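Local coordinates for 2-oxoglutarate dehydrogenase E3 component (Thermus thermophilus, PDB 2YQU), which probably oxidises protein-bound dihydrolipoyl groups with NAD(+) for the 2-oxoglutarate dehydrogenase complex, using FAD and a redox-active disulfide, at residues P431-H434 with P435-S438; I58-A61 with K62-L65; E74-L77 with P78-M81; S423-D426 with L427-P431; A320-H323 with M324-F328. All coordinates share one frame; numbering follows the deposited sequence.

Contact 1 of 5, residues P431-H434 with P435-S438. With FAD (flavin-adenine dinucleotide), chain H.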
loop_
_atom_site.group_PDB
_atom_site.type_symbol
_atom_site.label_atom_id
_atom_site.label_comp_id
_atom_site.label_asym_id
_atom_site.label_seq_id
_atom_site.Cartn_x
_atom_site.Cartn_y
_atom_site.Cartn_z
ATOM N N PRO A 431 2.140 -6.919 13.705
ATOM C CA PRO A 431 3.108 -7.414 12.721
ATOM C C PRO A 431 3.047 -6.620 11.434
ATOM O O PRO A 431 1.971 -6.231 10.984
ATOM C CB PRO A 431 2.674 -8.862 12.479
ATOM C CG PRO A 431 1.836 -9.222 13.658
ATOM C CD PRO A 431 1.169 -7.960 14.086
ATOM N N HIS A 432 4.208 -6.363 10.858
ATOM C CA HIS A 432 4.282 -5.752 9.543
ATOM C C HIS A 432 5.286 -6.508 8.713
ATOM O O HIS A 432 6.388 -6.787 9.183
ATOM C CB HIS A 432 4.683 -4.293 9.655
ATOM C CG HIS A 432 3.618 -3.425 10.250
ATOM N ND1 HIS A 432 3.491 -3.225 11.609
ATOM C CD2 HIS A 432 2.597 -2.750 9.673
ATOM C CE1 HIS A 432 2.465 -2.425 11.838
ATOM N NE2 HIS A 432 1.905 -2.121 10.679
ATOM N N ALA A 433 4.885 -6.845 7.489
ATOM C CA ALA A 433 5.728 -7.548 6.530
ATOM C C ALA A 433 7.057 -6.832 6.321
ATOM O O ALA A 433 7.100 -5.601 6.196
ATOM C CB ALA A 433 4.991 -7.677 5.195
ATOM N N HIS A 434 8.141 -7.606 6.314
ATOM C CA HIS A 434 9.448 -7.090 5.934
ATOM C C HIS A 434 9.863 -7.689 4.581
ATOM O O HIS A 434 9.675 -8.886 4.378
ATOM C CB HIS A 434 10.469 -7.463 6.998
ATOM C CG HIS A 434 11.861 -7.043 6.662
ATOM N ND1 HIS A 434 12.315 -5.756 6.847
ATOM C CD2 HIS A 434 12.895 -7.738 6.134
ATOM C CE1 HIS A 434 13.573 -5.680 6.450
ATOM N NE2 HIS A 434 13.947 -6.867 6.011
ATOM N N PRO A 435 10.434 -6.911 3.658
ATOM C CA PRO A 435 10.578 -5.458 3.743
ATOM C C PRO A 435 9.396 -4.779 3.058
ATOM O O PRO A 435 9.096 -5.106 1.915
ATOM C CB PRO A 435 11.866 -5.186 2.952
ATOM C CG PRO A 435 12.065 -6.412 2.070
ATOM C CD PRO A 435 11.033 -7.443 2.423
ATOM N N SER A 436 8.739 -3.853 3.742
ATOM C CA SER A 436 7.596 -3.157 3.164
ATOM C C SER A 436 7.540 -1.727 3.665
ATOM O O SER A 436 8.071 -1.402 4.727
ATOM C CB SER A 436 6.301 -3.883 3.504
ATOM O OG SER A 436 5.958 -3.707 4.861
ATOM N N LEU A 437 6.885 -0.874 2.883
ATOM C CA LEU A 437 6.713 0.516 3.248
ATOM C C LEU A 437 5.867 0.653 4.515
ATOM O O LEU A 437 6.023 1.630 5.238
ATOM C CB LEU A 437 6.101 1.312 2.077
ATOM C CG LEU A 437 7.007 1.473 0.842
ATOM C CD1 LEU A 437 6.273 2.232 -0.233
ATOM C CD2 LEU A 437 8.334 2.156 1.154
ATOM N N SER A 438 5.016 -0.341 4.813
ATOM C CA SER A 438 4.193 -0.327 6.034
ATOM C C SER A 438 5.044 -0.300 7.301
ATOM O O SER A 438 4.611 0.200 8.327
ATOM C CB SER A 438 3.228 -1.525 6.095
ATOM O OG SER A 438 3.921 -2.736 6.348
HETATM P PA FAD H . 19.181 -15.224 9.982
HETATM O O1A FAD H . 19.586 -16.323 9.080
HETATM O O2A FAD H . 18.730 -13.969 9.240
HETATM O O5B FAD H . 20.376 -14.857 10.986
HETATM C C5B FAD H . 21.100 -15.872 11.632
HETATM C C4B FAD H . 22.532 -15.395 11.777
HETATM O O4B FAD H . 23.180 -16.233 12.715
HETATM C C3B FAD H . 23.318 -15.478 10.475
HETATM O O3B FAD H . 23.807 -14.192 10.168
HETATM C C2B FAD H . 24.416 -16.492 10.769
HETATM O O2B FAD H . 25.641 -16.176 10.151
HETATM C C1B FAD H . 24.503 -16.454 12.283
HETATM N N9A FAD H . 24.975 -17.680 12.939
HETATM C C8A FAD H . 24.505 -18.954 12.790
HETATM N N7A FAD H . 25.194 -19.768 13.614
HETATM C C5A FAD H . 26.094 -19.032 14.298
HETATM C C6A FAD H . 27.047 -19.351 15.261
HETATM N N6A FAD H . 27.001 -20.496 15.939
HETATM N N1A FAD H . 27.811 -18.319 15.749
HETATM C C2A FAD H . 27.671 -17.016 15.342
HETATM N N3A FAD H . 26.718 -16.716 14.395
HETATM C C4A FAD H . 25.966 -17.715 13.883
HETATM N N1 FAD H . 11.856 -13.137 4.661
HETATM C C2 FAD H . 10.860 -12.187 4.639
HETATM O O2 FAD H . 10.168 -12.004 5.642
HETATM N N3 FAD H . 10.646 -11.437 3.503
HETATM C C4 FAD H . 11.402 -11.639 2.369
HETATM O O4 FAD H . 11.405 -10.741 1.524
HETATM C C4X FAD H . 12.411 -12.610 2.383
HETATM N N5 FAD H . 13.192 -12.835 1.270
HETATM C C5X FAD H . 14.197 -13.792 1.313
HETATM C C6 FAD H . 14.967 -14.002 0.178
HETATM C C7 FAD H . 15.986 -14.953 0.176
HETATM C C7M FAD H . 16.800 -15.137 -1.077
HETATM C C8 FAD H . 16.234 -15.707 1.320
HETATM C C8M FAD H . 17.543 -16.440 1.467
HETATM C C9 FAD H . 15.452 -15.506 2.464
HETATM C C9A FAD H . 14.425 -14.548 2.464
HETATM N N10 FAD H . 13.634 -14.325 3.585
HETATM C C10 FAD H . 12.628 -13.359 3.535
HETATM C "C1'" FAD H . 13.710 -15.189 4.810
HETATM C "C2'" FAD H . 14.537 -14.449 5.860
HETATM O "O2'" FAD H . 15.824 -14.159 5.359
HETATM C "C3'" FAD H . 14.644 -15.235 7.152
HETATM O "O3'" FAD H . 13.340 -15.596 7.567
HETATM C "C4'" FAD H . 15.296 -14.389 8.240
HETATM O "O4'" FAD H . 16.598 -13.985 7.858
HETATM C "C5'" FAD H . 15.342 -15.158 9.552
HETATM O "O5'" FAD H . 15.981 -14.355 10.515
HETATM P P FAD H . 16.833 -15.065 11.686
HETATM O O1P FAD H . 17.335 -14.032 12.611
HETATM O O2P FAD H . 16.047 -16.179 12.371
HETATM O O3P FAD H . 18.058 -15.809 10.964
HETATM O O HOH W 1 2.494 -5.424 6.422
#
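With OG set between the backbone N and the carbonyl carbon (chi1 73°), S436 bends its hydroxyl back over the turn onto A433. H434 has CG opposite its own N (chi1 177°), and this lays the imidazole beside P435. The hydroxyl of S436 donates to A433 O at 2.6 Å, from a direction tilted out of the carbonyl plane. S438 OG stands 2.7 Å from S436 OG and is joined to A433 N through water 1. It also meets the edge of the H432 ring, 3.6 Å from CD2. The H434-P435 peptide is cis, and the pyrrolidine crosses the imidazole at about a right angle: P435 CB lies 3.9 Å from the ring centroid, only 8° off the normal, a CH-pi contact on the face. Towards the flavin, H434 O accepts from N3 of FAD at 2.9 Å, while the ring holds E439 through ND1. That flavin is bound mainly by the second subunit, where C40 packs against H434. The cis-proline turn therefore serves two ends of one residue, with backbone O on the isoalloxazine and a ring fixed by proline and glutamate, consistent with the predicted role of H434 as proton acceptor.

Contact 2 of 5, residues I58-A61 with K62-L65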
loop_
_atom_site.group_PDB
_atom_site.type_symbol
_atom_site.label_atom_id
_atom_site.label_comp_id
_atom_site.label_asym_id
_atom_site.label_seq_id
_atom_site.Cartn_x
_atom_site.Cartn_y
_atom_site.Cartn_z
ATOM N N ILE A 58 5.816 7.060 -17.271
ATOM C CA ILE A 58 6.487 7.742 -18.376
ATOM C C ILE A 58 7.623 8.620 -17.848
ATOM O O ILE A 58 8.746 8.559 -18.354
ATOM C CB ILE A 58 5.458 8.564 -19.190
ATOM C CG1 ILE A 58 4.586 7.623 -20.008
ATOM C CG2 ILE A 58 6.142 9.583 -20.117
ATOM C CD1 ILE A 58 3.296 8.231 -20.476
ATOM N N TYR A 59 7.332 9.400 -16.812
ATOM C CA TYR A 59 8.284 10.352 -16.261
ATOM C C TYR A 59 9.507 9.626 -15.715
ATOM O O TYR A 59 10.632 10.050 -15.969
ATOM C CB TYR A 59 7.634 11.181 -15.151
ATOM C CG TYR A 59 8.437 12.386 -14.692
ATOM C CD1 TYR A 59 8.872 13.352 -15.599
ATOM C CD2 TYR A 59 8.744 12.567 -13.347
ATOM C CE1 TYR A 59 9.606 14.466 -15.178
ATOM C CE2 TYR A 59 9.469 13.677 -12.913
ATOM C CZ TYR A 59 9.896 14.623 -13.834
ATOM O OH TYR A 59 10.616 15.724 -13.416
ATOM N N GLU A 60 9.292 8.529 -14.989
ATOM C CA GLU A 60 10.409 7.784 -14.392
ATOM C C GLU A 60 11.307 7.175 -15.471
ATOM O O GLU A 60 12.525 7.182 -15.330
ATOM C CB GLU A 60 9.924 6.677 -13.442
ATOM C CG GLU A 60 9.285 7.164 -12.143
ATOM C CD GLU A 60 10.224 7.971 -11.260
ATOM O OE1 GLU A 60 9.769 8.980 -10.679
ATOM O OE2 GLU A 60 11.412 7.604 -11.145
ATOM N N ALA A 61 10.703 6.658 -16.538
ATOM C CA ALA A 61 11.460 6.081 -17.652
ATOM C C ALA A 61 12.276 7.162 -18.379
ATOM O O ALA A 61 13.388 6.902 -18.841
ATOM C CB ALA A 61 10.533 5.363 -18.620
ATOM N N LYS A 62 11.735 8.375 -18.452
ATOM C CA LYS A 62 12.442 9.505 -19.063
ATOM C C LYS A 62 13.648 9.944 -18.228
ATOM O O LYS A 62 14.697 10.283 -18.775
ATOM C CB LYS A 62 11.495 10.691 -19.272
ATOM C CG LYS A 62 10.549 10.506 -20.434
ATOM C CD LYS A 62 9.482 11.586 -20.450
ATOM C CE LYS A 62 8.695 11.568 -21.757
ATOM N NZ LYS A 62 9.506 12.071 -22.900
ATOM N N LYS A 63 13.499 9.932 -16.906
ATOM C CA LYS A 63 14.597 10.293 -16.009
ATOM C C LYS A 63 15.686 9.216 -15.997
ATOM O O LYS A 63 16.847 9.508 -15.711
ATOM C CB LYS A 63 14.081 10.542 -14.586
ATOM C CG LYS A 63 13.272 11.828 -14.446
ATOM C CD LYS A 63 13.199 12.307 -13.000
ATOM C CE LYS A 63 12.247 11.457 -12.168
ATOM N NZ LYS A 63 11.900 12.120 -10.873
ATOM N N GLY A 64 15.308 7.978 -16.311
ATOM C CA GLY A 64 16.228 6.852 -16.280
ATOM C C GLY A 64 15.824 5.815 -15.255
ATOM O O GLY A 64 15.390 6.144 -14.148
ATOM N N LEU A 65 15.954 4.550 -15.633
ATOM C CA LEU A 65 15.677 3.435 -14.737
ATOM C C LEU A 65 16.979 2.842 -14.231
ATOM O O LEU A 65 17.933 2.704 -15.000
ATOM C CB LEU A 65 14.896 2.362 -15.479
ATOM C CG LEU A 65 13.591 2.837 -16.115
ATOM C CD1 LEU A 65 12.922 1.667 -16.827
ATOM C CD2 LEU A 65 12.659 3.467 -15.071
HETATM O O HOH W 2 11.734 14.856 -11.073
HETATM O O HOH W 3 13.542 7.129 -12.607
HETATM O O HOH W 4 15.721 7.518 -19.949
#
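Y59 spreads its ring beneath the aliphatic part of K63, one turn further on, with K63 CG over one face. The lysine bends at chi3 (-75°), and this brings its end back to the ring margin, where NZ lies 3.5 Å from Y59 CE2. Water 2 joins the two polar ends: it is 2.7 Å from Y59 OH and accepts from K63 NZ. On its other flank the ammonium faces E60, but the salt bridge from K63 NZ to E60 OE1 is long at 3.8 Å, so the charge pairing is loose. A serine in place of Y59 would probably deprive the K63 chain of the surface it rests on and set its ammonium free to swing. All this happens on the last turns of helix 45-63, which starts at C45 of the redox-active disulfide and here runs out at the dimer interface. Regular bonds persist up to K63 N, which donates to Y59 O at 3.0 Å; the next amide, G64 N, reaches E60 O and A61 O only weakly. G64 then leaves the helix with phi 117°, an angle at which a beta carbon would jam against the preceding carbonyl oxygen. Elsewhere on these turns I58 and K62 run side by side, CG2 of I58 touching CE of K62 at 3.6 Å, and K62 NZ goes on to V73 O. Past the glycine, L65 folds back so that CD2 sits 3.9 Å from A61 CA. A61 also packs on L65 of the second subunit, and L65 on A61 of that subunit.

Contact 3 of 5, residues E74-L77 with P78-M81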
loop_
_atom_site.group_PDB
_atom_site.type_symbol
_atom_site.label_atom_id
_atom_site.label_comp_id
_atom_site.label_asym_id
_atom_site.label_seq_id
_atom_site.Cartn_x
_atom_site.Cartn_y
_atom_site.Cartn_z
ATOM N N GLU A 74 8.671 8.393 -25.964
ATOM C CA GLU A 74 7.926 9.424 -26.668
ATOM C C GLU A 74 6.507 9.412 -26.144
ATOM O O GLU A 74 5.872 8.372 -26.112
ATOM C CB GLU A 74 7.913 9.142 -28.180
ATOM C CG GLU A 74 7.354 10.282 -29.031
ATOM C CD GLU A 74 6.960 9.880 -30.450
ATOM O OE1 GLU A 74 6.316 10.707 -31.124
ATOM O OE2 GLU A 74 7.278 8.760 -30.904
ATOM N N LEU A 75 6.008 10.574 -25.743
ATOM C CA LEU A 75 4.606 10.715 -25.392
ATOM C C LEU A 75 3.746 10.380 -26.603
ATOM O O LEU A 75 4.038 10.799 -27.731
ATOM C CB LEU A 75 4.315 12.140 -24.902
ATOM C CG LEU A 75 2.837 12.543 -24.806
ATOM C CD1 LEU A 75 2.108 11.737 -23.732
ATOM C CD2 LEU A 75 2.717 14.028 -24.536
ATOM N N ASP A 76 2.704 9.593 -26.350
ATOM C CA ASP A 76 1.681 9.253 -27.325
ATOM C C ASP A 76 0.379 9.785 -26.734
ATOM O O ASP A 76 -0.361 9.056 -26.075
ATOM C CB ASP A 76 1.656 7.727 -27.527
ATOM C CG ASP A 76 0.675 7.277 -28.591
ATOM O OD1 ASP A 76 -0.195 8.066 -29.001
ATOM O OD2 ASP A 76 0.681 6.116 -29.061
ATOM N N LEU A 77 0.119 11.072 -26.953
ATOM C CA LEU A 77 -1.013 11.742 -26.310
ATOM C C LEU A 77 -2.377 11.130 -26.644
ATOM O O LEU A 77 -3.188 10.967 -25.728
ATOM C CB LEU A 77 -1.006 13.248 -26.588
ATOM C CG LEU A 77 -1.949 14.108 -25.743
ATOM C CD1 LEU A 77 -1.828 13.814 -24.251
ATOM C CD2 LEU A 77 -1.678 15.583 -26.021
ATOM N N PRO A 78 -2.643 10.775 -27.908
ATOM C CA PRO A 78 -3.899 10.088 -28.248
ATOM C C PRO A 78 -4.082 8.788 -27.465
ATOM O O PRO A 78 -5.186 8.529 -26.997
ATOM C CB PRO A 78 -3.762 9.793 -29.751
ATOM C CG PRO A 78 -2.718 10.727 -30.248
ATOM C CD PRO A 78 -1.812 11.018 -29.103
ATOM N N ALA A 79 -3.009 8.012 -27.308
ATOM C CA ALA A 79 -3.064 6.752 -26.564
ATOM C C ALA A 79 -3.251 7.004 -25.066
ATOM O O ALA A 79 -3.975 6.271 -24.410
ATOM C CB ALA A 79 -1.807 5.924 -26.812
ATOM N N LEU A 80 -2.610 8.053 -24.545
ATOM C CA LEU A 80 -2.730 8.446 -23.141
ATOM C C LEU A 80 -4.173 8.832 -22.823
ATOM O O LEU A 80 -4.740 8.388 -21.826
ATOM C CB LEU A 80 -1.794 9.623 -22.824
ATOM C CG LEU A 80 -1.617 9.980 -21.337
ATOM C CD1 LEU A 80 -0.613 9.053 -20.705
ATOM C CD2 LEU A 80 -1.189 11.428 -21.152
ATOM N N MET A 81 -4.775 9.624 -23.703
ATOM C CA MET A 81 -6.143 10.098 -23.514
ATOM C C MET A 81 -7.142 8.967 -23.754
ATOM O O MET A 81 -8.191 8.921 -23.114
ATOM C CB MET A 81 -6.431 11.285 -24.434
ATOM C CG MET A 81 -5.661 12.536 -24.058
ATOM S SD MET A 81 -6.193 13.196 -22.478
ATOM C CE MET A 81 -5.047 14.507 -22.264
#
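The carboxylate of D76 is the flat group here, and A79 occupies one of its faces: A79 CB lies over the plane, 3.3 Å from D76 CG, and A79 N meets OD1 from the same side, 65° out of the plane. That amide donates to OD1 at 3.3 Å in a fairly straight bond (156°), which makes D76 the N-cap of helix 77-102. P78 CD adds a contact to OD1 at 3.4 Å. With CG anti to the backbone N (chi1 -176°), the carboxylate is carried to A79 at the first helical turn, whose amide end would probably favour its negative charge. The backbone of D76 takes part as well, its O accepting from L80 N at 2.9 Å. A leucine at D76 would probably leave A79 N without its capping acceptor and fray the helix start. On the other flank the apolar side chains close up: L77 CD1 lies 3.8 Å from M81 CE, the two side chains running alongside each other, and L75 CD1 is 4.2 Å from L80 CD2. L80 continues inward onto L51, T54 and I58 of helix 45-63, while strand 68-75 pairs at E74, antiparallel, with a strand of the second subunit.

Contact 4 of 5, residues S423-D426 with L427-P431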
loop_
_atom_site.group_PDB
_atom_site.type_symbol
_atom_site.label_atom_id
_atom_site.label_comp_id
_atom_site.label_asym_id
_atom_site.label_seq_id
_atom_site.Cartn_x
_atom_site.Cartn_y
_atom_site.Cartn_z
ATOM N N SER A 423 -4.341 2.682 19.834
ATOM C CA SER A 423 -3.218 3.373 20.426
ATOM C C SER A 423 -2.012 3.254 19.495
ATOM O O SER A 423 -1.960 2.360 18.641
ATOM C CB SER A 423 -2.884 2.769 21.787
ATOM O OG SER A 423 -2.444 1.432 21.662
ATOM N N ALA A 424 -1.051 4.156 19.666
ATOM C CA ALA A 424 0.197 4.130 18.902
ATOM C C ALA A 424 0.954 2.833 19.190
ATOM O O ALA A 424 1.516 2.225 18.282
ATOM C CB ALA A 424 1.064 5.339 19.250
ATOM N N GLU A 425 0.945 2.419 20.460
ATOM C CA GLU A 425 1.527 1.149 20.885
ATOM C C GLU A 425 0.944 -0.033 20.113
ATOM O O GLU A 425 1.684 -0.882 19.654
ATOM C CB GLU A 425 1.330 0.909 22.390
ATOM C CG GLU A 425 2.056 -0.334 22.907
ATOM C CD GLU A 425 1.713 -0.682 24.348
ATOM O OE1 GLU A 425 1.815 -1.872 24.711
ATOM O OE2 GLU A 425 1.325 0.213 25.121
ATOM N N ASP A 426 -0.374 -0.092 19.967
ATOM C CA ASP A 426 -0.991 -1.232 19.293
ATOM C C ASP A 426 -0.673 -1.261 17.805
ATOM O O ASP A 426 -0.455 -2.335 17.252
ATOM C CB ASP A 426 -2.494 -1.285 19.542
ATOM C CG ASP A 426 -2.828 -1.806 20.936
ATOM O OD1 ASP A 426 -3.886 -1.433 21.456
ATOM O OD2 ASP A 426 -2.089 -2.578 21.597
ATOM N N LEU A 427 -0.640 -0.096 17.162
ATOM C CA LEU A 427 -0.228 -0.027 15.759
ATOM C C LEU A 427 1.227 -0.470 15.623
ATOM O O LEU A 427 1.570 -1.216 14.716
ATOM C CB LEU A 427 -0.425 1.385 15.205
ATOM C CG LEU A 427 -0.049 1.628 13.742
ATOM C CD1 LEU A 427 -0.759 0.648 12.817
ATOM C CD2 LEU A 427 -0.382 3.054 13.375
ATOM N N GLY A 428 2.074 -0.039 16.549
ATOM C CA GLY A 428 3.498 -0.294 16.444
ATOM C C GLY A 428 3.887 -1.715 16.782
ATOM O O GLY A 428 4.923 -2.208 16.322
ATOM N N ARG A 429 3.056 -2.374 17.593
ATOM C CA ARG A 429 3.283 -3.758 18.009
ATOM C C ARG A 429 2.725 -4.757 16.996
ATOM O O ARG A 429 3.123 -5.908 16.984
ATOM C CB ARG A 429 2.610 -4.033 19.354
ATOM C CG ARG A 429 3.370 -3.583 20.566
ATOM C CD ARG A 429 2.639 -3.945 21.861
ATOM N NE ARG A 429 3.462 -3.780 23.052
ATOM C CZ ARG A 429 4.410 -4.627 23.443
ATOM N NH1 ARG A 429 5.092 -4.369 24.559
ATOM N NH2 ARG A 429 4.695 -5.715 22.731
ATOM N N ALA A 430 1.784 -4.325 16.162
ATOM C CA ALA A 430 1.177 -5.210 15.174
ATOM C C ALA A 430 2.234 -5.676 14.172
ATOM O O ALA A 430 3.154 -4.917 13.851
ATOM C CB ALA A 430 0.048 -4.508 14.456
ATOM N N PRO A 431 2.140 -6.919 13.705
ATOM C CA PRO A 431 3.108 -7.414 12.721
ATOM C C PRO A 431 3.047 -6.620 11.434
ATOM O O PRO A 431 1.971 -6.231 10.984
ATOM C CB PRO A 431 2.674 -8.862 12.479
ATOM C CG PRO A 431 1.836 -9.222 13.658
ATOM C CD PRO A 431 1.169 -7.960 14.086
#
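S423 begins the sequence with both of its oxygens in use: its O accepts from L427 N at 3.2 Å across the first turn, and its OG, swung forward by chi1 65°, takes D426 N at 3.1 Å. The side-chain bond identifies S423 as the N-cap of helix 424-429. A424 follows, its O held by G428 N at 2.9 Å. E425 carries the main side-chain link. Its chain is extended beyond CG and runs alongside that of R429, in the same direction, until OE1 receives NE at 3.0 Å in a hydrogen-bonded salt bridge. OE1 uses the anti lone pair, away from OE2, and lies 19° out of the guanidinium plane; the two flat groups are 54° apart, so this is a single-atom grip and not a parallel two-pronged one. The backbone joins the same residues, R429 N donating to E425 O at 2.9 Å. D426 closes the walk: its O receives only a weak bond from A430 N at 3.2 Å, where the helix ends. R429 has a further partner, E322 of the second subunit, which forms a salt bridge with NH2. Around this short helix, A424 and E425 rest on W449, and L427 on L441 and A445, all in helix 438-449, while from the second subunit L416 packs on L427, F420 on D426, and F419 on A430 and P431 just past the helix.

Contact 5 of 5, residues A320-H323 with M324-F328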
loop_
_atom_site.group_PDB
_atom_site.type_symbol
_atom_site.label_atom_id
_atom_site.label_comp_id
_atom_site.label_asym_id
_atom_site.label_seq_id
_atom_site.Cartn_x
_atom_site.Cartn_y
_atom_site.Cartn_z
ATOM N N ALA A 320 -26.551 8.263 5.910
ATOM C CA ALA A 320 -27.832 8.937 5.722
ATOM C C ALA A 320 -28.956 7.927 5.526
ATOM O O ALA A 320 -29.989 8.006 6.190
ATOM C CB ALA A 320 -27.771 9.877 4.528
ATOM N N VAL A 321 -28.743 6.968 4.632
ATOM C CA VAL A 321 -29.792 5.996 4.301
ATOM C C VAL A 321 -29.974 4.973 5.419
ATOM O O VAL A 321 -31.076 4.496 5.658
ATOM C CB VAL A 321 -29.579 5.311 2.920
ATOM C CG1 VAL A 321 -29.533 6.360 1.809
ATOM C CG2 VAL A 321 -28.344 4.435 2.892
ATOM N N GLU A 322 -28.894 4.649 6.115
ATOM C CA GLU A 322 -28.991 3.803 7.298
ATOM C C GLU A 322 -29.776 4.500 8.418
ATOM O O GLU A 322 -30.480 3.843 9.176
ATOM C CB GLU A 322 -27.593 3.384 7.758
ATOM C CG GLU A 322 -27.008 2.299 6.870
ATOM C CD GLU A 322 -25.669 1.764 7.343
ATOM O OE1 GLU A 322 -25.205 0.769 6.744
ATOM O OE2 GLU A 322 -25.076 2.330 8.297
ATOM N N HIS A 323 -29.679 5.824 8.502
ATOM C CA HIS A 323 -30.460 6.584 9.484
ATOM C C HIS A 323 -31.935 6.616 9.096
ATOM O O HIS A 323 -32.803 6.487 9.952
ATOM C CB HIS A 323 -29.948 8.012 9.623
ATOM C CG HIS A 323 -30.632 8.790 10.703
ATOM N ND1 HIS A 323 -31.442 9.874 10.444
ATOM C CD2 HIS A 323 -30.654 8.617 12.045
ATOM C CE1 HIS A 323 -31.910 10.355 11.583
ATOM N NE2 HIS A 323 -31.443 9.611 12.570
ATOM N N MET A 324 -32.204 6.785 7.809
ATOM C CA MET A 324 -33.573 6.759 7.292
ATOM C C MET A 324 -34.298 5.481 7.729
ATOM O O MET A 324 -35.423 5.533 8.211
ATOM C CB MET A 324 -33.578 6.828 5.758
ATOM C CG MET A 324 -33.185 8.163 5.183
ATOM S SD MET A 324 -32.885 8.038 3.426
ATOM C CE MET A 324 -31.923 9.515 3.137
ATOM N N VAL A 325 -33.642 4.340 7.560
ATOM C CA VAL A 325 -34.288 3.038 7.769
ATOM C C VAL A 325 -34.243 2.589 9.236
ATOM O O VAL A 325 -35.234 2.081 9.758
ATOM C CB VAL A 325 -33.660 1.967 6.847
ATOM C CG1 VAL A 325 -34.226 0.564 7.140
ATOM C CG2 VAL A 325 -33.874 2.340 5.381
ATOM N N ARG A 326 -33.101 2.782 9.896
ATOM C CA ARG A 326 -32.870 2.227 11.236
ATOM C C ARG A 326 -32.906 3.255 12.371
ATOM O O ARG A 326 -32.990 2.883 13.542
ATOM C CB ARG A 326 -31.528 1.497 11.276
ATOM C CG ARG A 326 -31.389 0.349 10.296
ATOM C CD ARG A 326 -29.946 -0.089 10.088
ATOM N NE ARG A 326 -29.834 -1.334 9.332
ATOM C CZ ARG A 326 -28.675 -1.872 8.948
ATOM N NH1 ARG A 326 -27.518 -1.287 9.252
ATOM N NH2 ARG A 326 -28.672 -3.005 8.263
ATOM N N GLY A 327 -32.810 4.536 12.032
ATOM C CA GLY A 327 -32.858 5.609 13.012
ATOM C C GLY A 327 -31.517 5.898 13.669
ATOM O O GLY A 327 -31.451 6.684 14.614
ATOM N N PHE A 328 -30.460 5.265 13.158
ATOM C CA PHE A 328 -29.098 5.451 13.652
ATOM C C PHE A 328 -28.112 5.420 12.475
ATOM O O PHE A 328 -28.226 4.601 11.561
ATOM C CB PHE A 328 -28.726 4.355 14.665
ATOM C CG PHE A 328 -29.601 4.325 15.900
ATOM C CD1 PHE A 328 -30.782 3.585 15.917
ATOM C CD2 PHE A 328 -29.231 5.013 17.053
ATOM C CE1 PHE A 328 -31.582 3.541 17.057
ATOM C CE2 PHE A 328 -30.032 4.977 18.195
ATOM C CZ PHE A 328 -31.204 4.238 18.198
#
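The C-terminal turns of helix 310-326, which begins at A310 in the FAD site and packs on the Rossmann-type sheet of the FAD domain, end here at a glycine. Backbone bonds run regularly, M324 N to A320 O at 3.0 Å and R326 N to E322 O at 2.9 Å. The last, G327 N to H323 O, is also 2.9 Å but comes from 35° above the carbonyl plane, a sign that the helix is turning out. G327 then takes positive phi (84°), which favours glycine. Towards the sheet, M324 stretches out beyond CG and lays its thioether across the preceding turn: SD is 4.1 Å from V321 CG1, and both residues touch L4 of strand 2-7. On the solvent-facing flank E322 and R326 lie side by side, yet OE1 stays 4.0 Å from NH1 and well out of the guanidinium plane, a long, purely electrostatic pair; OE1 has its closer partner in R19. H323, with CG swung opposite its N (chi1 -175°), folds its ring against the exit, ND1 bonded to Y298 OH, the edge facing F328 CA and CD2 standing 3.3 Å from G327 O.

How the contacts relate
From the N terminus the order is contact 2, contact 3, contact 5, contact 4, contact 1. Each spans consecutive residues, so none closes a long loop, and none nests in or crosses another; contacts 4 and 1 alone overlap, at P431. Contacts 2 and 3 mark the end of helix 45-63 and the start of helix 77-102, meeting where I58 CD1 is 4.0 Å from L80 CD1. Contact 5 stands apart, its centre about 50 Å from that of contact 2, on the opposite side of the chain's centre. Contacts 4 and 1 follow directly, with H432 CE1 3.2 Å from L427 O, in the dimerisation range. Across the dimer, R429 of contact 4 forms a salt bridge with E322 of the second subunit.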